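Local coordinates for P22 protein (Trypanosoma brucei, PDB 3JV1) that probably acts as an accessory factor for the RNA editing of cytochrome oxidase subunit II transcripts and belongs to the MAM33 family, at residues A[131-134]-A[135-139]. Sequence-based numbering, arbitrary orientation.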
# COMPACT_ATOMS: atom_id res chain seq x y z
N ALA A 131 -0.33 5.47 23.31
CA ALA A 131 -1.32 5.96 24.26
C ALA A 131 -1.52 5.01 25.44
O ALA A 131 -2.11 5.39 26.44
CB ALA A 131 -2.65 6.20 23.54
N ASP A 132 -1.05 3.77 25.33
CA ASP A 132 -1.21 2.84 26.44
C ASP A 132 0.05 2.77 27.29
O ASP A 132 0.19 1.87 28.12
CB ASP A 132 -1.55 1.44 25.92
CG ASP A 132 -2.84 1.40 25.13
OD1 ASP A 132 -3.69 2.29 25.32
OD2 ASP A 132 -3.00 0.46 24.33
N LEU A 133 0.96 3.71 27.09
CA LEU A 133 2.20 3.74 27.85
C LEU A 133 2.28 4.95 28.76
O LEU A 133 1.89 6.05 28.39
CB LEU A 133 3.39 3.75 26.89
CG LEU A 133 3.46 2.63 25.84
CD1 LEU A 133 4.66 2.84 24.93
CD2 LEU A 133 3.54 1.28 26.55
N GLU A 134 2.78 4.73 29.97
CA GLU A 134 2.93 5.81 30.94
C GLU A 134 4.07 6.73 30.53
O GLU A 134 4.97 6.34 29.78
CB GLU A 134 3.18 5.22 32.33
CG GLU A 134 1.95 4.60 32.96
CD GLU A 134 2.28 3.74 34.16
OE1 GLU A 134 3.45 3.74 34.58
OE2 GLU A 134 1.36 3.07 34.67
N ASP A 135 4.04 7.96 31.04
CA ASP A 135 5.08 8.93 30.72
C ASP A 135 6.50 8.47 31.02
O ASP A 135 7.41 8.74 30.25
CB ASP A 135 4.83 10.26 31.44
CG ASP A 135 3.67 11.04 30.86
OD1 ASP A 135 3.28 10.79 29.70
OD2 ASP A 135 3.14 11.92 31.56
N HIS A 136 6.71 7.78 32.13
CA HIS A 136 8.08 7.36 32.44
C HIS A 136 8.71 6.56 31.31
O HIS A 136 9.91 6.68 31.05
CB HIS A 136 8.15 6.55 33.75
CG HIS A 136 7.93 5.08 33.58
ND1 HIS A 136 6.68 4.51 33.45
CD2 HIS A 136 8.82 4.05 33.54
CE1 HIS A 136 6.80 3.20 33.34
NE2 HIS A 136 8.09 2.89 33.39
N LEU A 137 7.91 5.74 30.63
CA LEU A 137 8.43 4.93 29.54
C LEU A 137 8.62 5.77 28.29
O LEU A 137 9.69 5.77 27.70
CB LEU A 137 7.48 3.77 29.21
CG LEU A 137 8.16 2.43 28.91
CD1 LEU A 137 7.18 1.53 28.19
CD2 LEU A 137 9.41 2.63 28.08
N VAL A 138 7.56 6.47 27.90
CA VAL A 138 7.59 7.33 26.72
C VAL A 138 8.70 8.38 26.81
O VAL A 138 9.41 8.62 25.83
CB VAL A 138 6.25 8.06 26.53
CG1 VAL A 138 6.34 9.02 25.37
CG2 VAL A 138 5.13 7.03 26.30
N ASP A 139 8.86 8.99 27.98
CA ASP A 139 9.89 10.01 28.15
C ASP A 139 11.28 9.40 28.04
O ASP A 139 12.20 10.03 27.55
CB ASP A 139 9.77 10.72 29.50
CG ASP A 139 8.51 11.56 29.62
OD1 ASP A 139 7.86 11.83 28.59
OD2 ASP A 139 8.18 11.97 30.75
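Glu134 and His136 meet where the loop turns into helix 135-146, and the glutamate is the one to follow outward. Its CB sits 3.7 Å from ND1 of His136. From there CG swings away from the carbonyl carbon (chi1 -73°) and the chain runs on extended, carrying the carboxylate obliquely across to the imidazole. OE1 ends 3.5 Å from ND1 of His136 and nearly as close to CE1, a close polar approach. Carboxylate and ring planes are 57° apart. The other oxygen, OE2, makes a long, weak ion pair with Arg21 of the second subunit, another copy of the protein. The histidine reaches the glutamate because its CG lies between the backbone N and the carbonyl carbon (chi1 88°), while CB of Leu137 backs one ring face over its centre.

The backbone of Glu134 does the helical work. Its carbonyl O takes a nearly straight bond from the N of Val138 at 3.2 Å, and a weak, bent one from the N of Leu137. CG2 of Val138 packs against the same oxygen, 3.6 Å away.

One residue back, Leu133 supplies apolar contacts: its CB meets CG2 of Val138 at 3.8 Å, and its CD2 crosses to CD1 of Leu137 at 4.0 Å. Leu133 thus lays the end of the loop against the first turn of the helix.

Arg13, Tyr170 and Ala10, all of the second subunit, continue the contact: Arg13 packs on both Glu134 and His136, Tyr170 on Leu133, and the histidine NE2 makes a weak hydrogen bond to the Ala10 carbonyl. With Glu134 at the N-cap position and its carbonyl starting the i to i+4 ladder, this is a helix N-terminus, placed at a subunit interface of the trimeric MAM33-family assembly.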